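PDB 2F2L: peptidoglycan recognition protein-LC isoform LCx from Drosophila melanogaster, which binds a monomeric anhydro-muropeptide of peptidoglycan (tracheal cytotoxin) in its amidase-like extracellular domain and probably acts as an innate immune receptor. Local coordinates for residues Phe68-Val76 with Asn111-Leu121. Residues are numbered along the deposited sequence; the frame is centred on the assembly and turned at random.
Sequences FLVGGDGRV and NERQLEACQLL. With CIT (citric acid), chain H.
V70 and A117 meet where a beta-hairpin of the amidase-like PGRP fold lies on the helix that begins at E112; the axes of the short segments 68-70 and 112-121 run roughly antiparallel, at 150°, and 9.0 Å apart. The turn itself presses on the helix at G74, whose CA lies 4.4 Å from R113 CA. The apolar evidence is a row of side chains along this helix face. V70 CG1, placed anti to the backbone N, descends to 3.6 Å from A117 CB, while its CG2 turns to C118. V76 CG2 reaches the same alanine. Farther along, L121 splits its branches: CD2 lies 3.8 Å from F68 CB and also meets V76 CG1, whereas CD1 sits over the F68 ring, 4.2 Å from its centroid and only 7° off the normal, a CH-pi contact. W82 also meets that ring, and I99 of the central sheet touches both V70 and L121.

Polar bonds join the end of strand 68-70 and the turn to the N-terminal end of the helix. NE2 of the buried Q114 amide donates to V70 O almost straight (173°), with the oxygen in the amide plane but the nitrogen above the carbonyl plane; NE2 also bonds I102 O, so the amide links the hairpin to the neighbouring strand's exit. Both polar atoms of the N111 amide are used: ND2 approaches a lone pair of G72 O at 3.0 Å, and OD1 caps the helix by accepting from Q114 N.

Charged groups gather beside the type I turn G71-G74. D73 bonds Y77 OH and bridges to R75, while its OD1 accepts R75 N in an Asx turn. A citrate, probably from crystallisation, binds both R75 and R113. Bent at chi3, R113 turns its guanidinium edge to the turn: NE bonds D73 O weakly, and R113 NH2 lies 2.8 Å from D73 O.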
ATOM      1  N   PHE B  68     -15.229  -9.453  -5.964  1.00 18.34           N
ATOM      2  CA  PHE B  68     -16.012  -8.281  -5.576  1.00 19.05           C
ATOM      3  C   PHE B  68     -15.267  -7.482  -4.519  1.00 18.89           C
ATOM      4  O   PHE B  68     -14.423  -8.015  -3.809  1.00 18.50           O
ATOM      5  CB  PHE B  68     -17.387  -8.677  -5.017  1.00 19.28           C
ATOM      6  CG  PHE B  68     -18.231  -9.472  -5.966  1.00 19.91           C
ATOM      7  CD1 PHE B  68     -19.049  -8.834  -6.891  1.00 20.23           C
ATOM      8  CD2 PHE B  68     -18.211 -10.865  -5.937  1.00 19.65           C
ATOM      9  CE1 PHE B  68     -19.829  -9.554  -7.756  1.00 20.09           C
ATOM     10  CE2 PHE B  68     -18.988 -11.600  -6.810  1.00 18.90           C
ATOM     11  CZ  PHE B  68     -19.794 -10.950  -7.731  1.00 20.06           C
ATOM     12  N   LEU B  69     -15.554  -6.186  -4.437  1.00 19.04           N
ATOM     13  CA  LEU B  69     -15.079  -5.385  -3.311  1.00 19.84           C
ATOM     14  C   LEU B  69     -16.278  -4.686  -2.700  1.00 19.56           C
ATOM     15  O   LEU B  69     -17.252  -4.433  -3.399  1.00 21.29           O
ATOM     16  CB  LEU B  69     -14.046  -4.332  -3.739  1.00 19.72           C
ATOM     17  CG  LEU B  69     -12.804  -4.749  -4.502  1.00 20.59           C
ATOM     18  CD1 LEU B  69     -13.050  -4.817  -6.010  1.00 20.01           C
ATOM     19  CD2 LEU B  69     -11.653  -3.767  -4.158  1.00 20.59           C
ATOM     20  N   VAL B  70     -16.201  -4.368  -1.416  1.00 19.51           N
ATOM     21  CA  VAL B  70     -17.304  -3.700  -0.690  1.00 19.61           C
ATOM     22  C   VAL B  70     -16.817  -2.381  -0.148  1.00 19.37           C
ATOM     23  O   VAL B  70     -15.861  -2.348   0.649  1.00 18.83           O
ATOM     24  CB  VAL B  70     -17.783  -4.571   0.489  1.00 19.61           C
ATOM     25  CG1 VAL B  70     -18.992  -3.951   1.157  1.00 21.45           C
ATOM     26  CG2 VAL B  70     -18.108  -5.972  -0.020  1.00 21.71           C
ATOM     27  N   GLY B  71     -17.485  -1.298  -0.535  1.00 18.95           N
ATOM     28  CA  GLY B  71     -17.080   0.023  -0.112  1.00 19.41           C
ATOM     29  C   GLY B  71     -17.762   0.494   1.155  1.00 19.58           C
ATOM     30  O   GLY B  71     -18.832   0.009   1.503  1.00 19.13           O
ATOM     31  N   GLY B  72     -17.153   1.484   1.809  1.00 19.68           N
ATOM     32  CA  GLY B  72     -17.734   2.110   3.004  1.00 19.30           C
ATOM     33  C   GLY B  72     -18.950   2.952   2.699  1.00 19.52           C
ATOM     34  O   GLY B  72     -19.635   3.422   3.610  1.00 19.70           O
ATOM     35  N   ASP B  73     -19.220   3.156   1.415  1.00 19.59           N
ATOM     36  CA  ASP B  73     -20.493   3.728   0.969  1.00 19.61           C
ATOM     37  C   ASP B  73     -21.650   2.706   0.951  1.00 19.13           C
ATOM     38  O   ASP B  73     -22.779   3.054   0.617  1.00 19.45           O
ATOM     39  CB  ASP B  73     -20.337   4.354  -0.426  1.00 19.66           C
ATOM     40  CG  ASP B  73     -19.947   3.336  -1.499  1.00 20.00           C
ATOM     41  OD1 ASP B  73     -19.633   2.174  -1.144  1.00 20.52           O
ATOM     42  OD2 ASP B  73     -19.952   3.698  -2.696  1.00 18.39           O
ATOM     43  N   GLY B  74     -21.370   1.452   1.260  1.00 18.82           N
ATOM     44  CA  GLY B  74     -22.375   0.400   1.166  1.00 18.42           C
ATOM     45  C   GLY B  74     -22.608  -0.154  -0.232  1.00 18.59           C
ATOM     46  O   GLY B  74     -23.537  -0.933  -0.439  1.00 19.24           O
ATOM     47  N   ARG B  75     -21.807   0.253  -1.205  1.00 18.52           N
ATOM     48  CA  ARG B  75     -21.949  -0.263  -2.577  1.00 18.63           C
ATOM     49  C   ARG B  75     -20.948  -1.394  -2.791  1.00 18.53           C
ATOM     50  O   ARG B  75     -19.887  -1.432  -2.170  1.00 17.85           O
ATOM     51  CB  ARG B  75     -21.711   0.831  -3.620  1.00 18.28           C
ATOM     52  CG  ARG B  75     -22.741   1.946  -3.596  1.00 18.38           C
ATOM     53  CD  ARG B  75     -22.535   2.937  -4.752  1.00 19.41           C
ATOM     54  NE  ARG B  75     -23.535   4.019  -4.694  1.00 19.33           N
ATOM     55  CZ  ARG B  75     -23.487   5.075  -3.881  1.00 19.06           C
ATOM     56  NH1 ARG B  75     -22.472   5.261  -3.051  1.00 19.27           N
ATOM     57  NH2 ARG B  75     -24.463   5.959  -3.897  1.00 21.29           N
ATOM     58  N   VAL B  76     -21.320  -2.313  -3.668  1.00 18.68           N
ATOM     59  CA  VAL B  76     -20.470  -3.394  -4.088  1.00 18.97           C
ATOM     60  C   VAL B  76     -19.884  -2.993  -5.433  1.00 19.01           C
ATOM     61  O   VAL B  76     -20.601  -2.515  -6.318  1.00 18.29           O
ATOM     62  CB  VAL B  76     -21.254  -4.710  -4.243  1.00 19.52           C
ATOM     63  CG1 VAL B  76     -20.355  -5.805  -4.747  1.00 19.31           C
ATOM     64  CG2 VAL B  76     -21.912  -5.106  -2.898  1.00 19.40           C
ATOM     65  N   ASN B 111     -17.773  -0.413   8.681  1.00 18.92           N
ATOM     66  CA  ASN B 111     -18.971   0.323   9.054  1.00 19.05           C
ATOM     67  C   ASN B 111     -20.276  -0.435   8.758  1.00 18.78           C
ATOM     68  O   ASN B 111     -20.289  -1.491   8.105  1.00 18.59           O
ATOM     69  CB  ASN B 111     -18.941   1.756   8.488  1.00 19.02           C
ATOM     70  CG  ASN B 111     -19.251   1.838   7.010  1.00 19.45           C
ATOM     71  OD1 ASN B 111     -20.013   1.038   6.459  1.00 20.80           O
ATOM     72  ND2 ASN B 111     -18.696   2.847   6.366  1.00 14.52           N
ATOM     73  N   GLU B 112     -21.362   0.088   9.304  1.00 19.31           N
ATOM     74  CA  GLU B 112     -22.669  -0.557   9.227  1.00 19.37           C
ATOM     75  C   GLU B 112     -23.097  -0.894   7.780  1.00 19.36           C
ATOM     76  O   GLU B 112     -23.603  -1.994   7.499  1.00 18.42           O
ATOM     77  CB  GLU B 112     -23.670   0.347   9.903  1.00 19.28           C
ATOM     78  CG  GLU B 112     -25.135  -0.019   9.726  1.00 19.48           C
ATOM     79  CD  GLU B 112     -26.049   0.992  10.371  1.00 18.67           C
ATOM     80  OE1 GLU B 112     -27.190   1.146   9.895  1.00 18.23           O
ATOM     81  OE2 GLU B 112     -25.633   1.620  11.373  1.00 18.52           O
ATOM     82  N   ARG B 113     -22.873   0.050   6.875  1.00 19.28           N
ATOM     83  CA  ARG B 113     -23.261  -0.108   5.469  1.00 20.24           C
ATOM     84  C   ARG B 113     -22.418  -1.136   4.745  1.00 20.13           C
ATOM     85  O   ARG B 113     -22.928  -1.919   3.934  1.00 19.86           O
ATOM     86  CB  ARG B 113     -23.219   1.254   4.752  1.00 20.80           C
ATOM     87  CG  ARG B 113     -24.467   2.050   5.000  1.00 21.59           C
ATOM     88  CD  ARG B 113     -24.286   3.545   4.859  1.00 22.79           C
ATOM     89  NE  ARG B 113     -24.076   3.964   3.483  1.00 24.69           N
ATOM     90  CZ  ARG B 113     -24.735   4.928   2.832  1.00 23.13           C
ATOM     91  NH1 ARG B 113     -25.719   5.631   3.387  1.00 22.36           N
ATOM     92  NH2 ARG B 113     -24.374   5.197   1.583  1.00 22.29           N
ATOM     93  N   GLN B 114     -21.131  -1.172   5.076  1.00 20.16           N
ATOM     94  CA  GLN B 114     -20.198  -2.114   4.467  1.00 19.84           C
ATOM     95  C   GLN B 114     -20.554  -3.551   4.854  1.00 20.02           C
ATOM     96  O   GLN B 114     -20.587  -4.478   4.000  1.00 19.92           O
ATOM     97  CB  GLN B 114     -18.780  -1.754   4.916  1.00 20.79           C
ATOM     98  CG  GLN B 114     -17.703  -2.049   3.958  1.00 21.12           C
ATOM     99  CD  GLN B 114     -16.362  -1.517   4.398  1.00 19.11           C
ATOM    100  OE1 GLN B 114     -16.179  -1.114   5.542  1.00 20.03           O
ATOM    101  NE2 GLN B 114     -15.396  -1.535   3.478  1.00 16.97           N
ATOM    102  N   LEU B 115     -20.847  -3.753   6.135  1.00 19.87           N
ATOM    103  CA  LEU B 115     -21.246  -5.071   6.623  1.00 20.03           C
ATOM    104  C   LEU B 115     -22.581  -5.503   5.998  1.00 20.20           C
ATOM    105  O   LEU B 115     -22.720  -6.629   5.532  1.00 20.96           O
ATOM    106  CB  LEU B 115     -21.330  -5.066   8.151  1.00 19.96           C
ATOM    107  CG  LEU B 115     -19.986  -4.996   8.872  1.00 21.27           C
ATOM    108  CD1 LEU B 115     -20.163  -4.692  10.356  1.00 20.66           C
ATOM    109  CD2 LEU B 115     -19.178  -6.291   8.688  1.00 21.23           C
ATOM    110  N   GLU B 116     -23.547  -4.591   5.957  1.00 20.28           N
ATOM    111  CA  GLU B 116     -24.835  -4.860   5.312  1.00 20.01           C
ATOM    112  C   GLU B 116     -24.674  -5.240   3.829  1.00 19.74           C
ATOM    113  O   GLU B 116     -25.283  -6.216   3.362  1.00 18.98           O
ATOM    114  CB  GLU B 116     -25.790  -3.672   5.500  1.00 20.67           C
ATOM    115  CG  GLU B 116     -26.402  -3.615   6.922  1.00 21.02           C
ATOM    116  CD  GLU B 116     -27.214  -2.372   7.202  1.00 21.74           C
ATOM    117  OE1 GLU B 116     -27.235  -1.435   6.367  1.00 24.70           O
ATOM    118  OE2 GLU B 116     -27.836  -2.334   8.288  1.00 25.25           O
ATOM    119  N   ALA B 117     -23.836  -4.505   3.100  1.00 19.17           N
ATOM    120  CA  ALA B 117     -23.579  -4.802   1.673  1.00 18.99           C
ATOM    121  C   ALA B 117     -23.023  -6.215   1.464  1.00 18.75           C
ATOM    122  O   ALA B 117     -23.452  -6.938   0.572  1.00 20.17           O
ATOM    123  CB  ALA B 117     -22.625  -3.786   1.079  1.00 18.75           C
ATOM    124  N   CYS B 118     -22.064  -6.602   2.282  1.00 18.89           N
ATOM    125  CA  CYS B 118     -21.449  -7.920   2.173  1.00 18.93           C
ATOM    126  C   CYS B 118     -22.457  -9.035   2.484  1.00 18.93           C
ATOM    127  O   CYS B 118     -22.466 -10.075   1.829  1.00 18.54           O
ATOM    128  CB  CYS B 118     -20.245  -8.007   3.098  1.00 18.52           C
ATOM    129  SG  CYS B 118     -19.317  -9.516   2.944  1.00 18.96           S
ATOM    130  N   GLN B 119     -23.301  -8.821   3.490  1.00 19.18           N
ATOM    131  CA  GLN B 119     -24.328  -9.812   3.839  1.00 19.24           C
ATOM    132  C   GLN B 119     -25.296  -9.994   2.671  1.00 19.46           C
ATOM    133  O   GLN B 119     -25.661 -11.126   2.324  1.00 19.13           O
ATOM    134  CB  GLN B 119     -25.054  -9.424   5.156  1.00 19.28           C
ATOM    135  CG  GLN B 119     -24.124  -9.520   6.374  1.00 19.32           C
ATOM    136  CD  GLN B 119     -24.664  -8.944   7.689  1.00 19.41           C
ATOM    137  OE1 GLN B 119     -25.609  -8.157   7.729  1.00 19.51           O
ATOM    138  NE2 GLN B 119     -24.020  -9.335   8.783  1.00 20.53           N
ATOM    139  N   LEU B 120     -25.684  -8.880   2.045  1.00 19.59           N
ATOM    140  CA  LEU B 120     -26.608  -8.919   0.904  1.00 19.38           C
ATOM    141  C   LEU B 120     -25.966  -9.567  -0.320  1.00 19.19           C
ATOM    142  O   LEU B 120     -26.614 -10.292  -1.057  1.00 18.90           O
ATOM    143  CB  LEU B 120     -27.102  -7.511   0.546  1.00 19.06           C
ATOM    144  CG  LEU B 120     -28.079  -6.815   1.503  1.00 19.64           C
ATOM    145  CD1 LEU B 120     -28.335  -5.402   1.036  1.00 19.47           C
ATOM    146  CD2 LEU B 120     -29.412  -7.572   1.650  1.00 19.11           C
ATOM    147  N   LEU B 121     -24.690  -9.270  -0.542  1.00 19.57           N
ATOM    148  CA  LEU B 121     -23.947  -9.864  -1.643  1.00 19.32           C
ATOM    149  C   LEU B 121     -23.923 -11.389  -1.524  1.00 19.38           C
ATOM    150  O   LEU B 121     -24.232 -12.094  -2.491  1.00 18.89           O
ATOM    151  CB  LEU B 121     -22.525  -9.294  -1.674  1.00 19.97           C
ATOM    152  CG  LEU B 121     -21.569  -9.861  -2.712  1.00 19.02           C
ATOM    153  CD1 LEU B 121     -22.121  -9.728  -4.099  1.00 18.82           C
ATOM    154  CD2 LEU B 121     -20.252  -9.148  -2.564  1.00 18.67           C
TER
HETATM  155  C1  CIT H 301     -22.371   9.520  -2.698  1.00 38.47           C
HETATM  156  O1  CIT H 301     -21.868  10.243  -3.584  1.00 37.85           O
HETATM  157  O2  CIT H 301     -22.137   8.301  -2.710  1.00 36.43           O
HETATM  158  C2  CIT H 301     -23.229  10.149  -1.627  1.00 39.36           C
HETATM  159  C3  CIT H 301     -23.813   9.130  -0.651  1.00 40.16           C
HETATM  160  O7  CIT H 301     -24.682   8.210  -1.369  1.00 40.32           O
HETATM  161  C4  CIT H 301     -24.569   9.924   0.426  1.00 39.52           C
HETATM  162  C5  CIT H 301     -25.330   9.084   1.441  1.00 39.22           C
HETATM  163  O3  CIT H 301     -25.724   9.600   2.520  1.00 37.68           O
HETATM  164  O4  CIT H 301     -25.601   7.886   1.218  1.00 37.32           O
HETATM  165  C6  CIT H 301     -22.673   8.339  -0.025  1.00 41.70           C
HETATM  166  O5  CIT H 301     -21.739   8.978   0.519  1.00 41.18           O
HETATM  167  O6  CIT H 301     -22.680   7.070  -0.076  1.00 41.09           O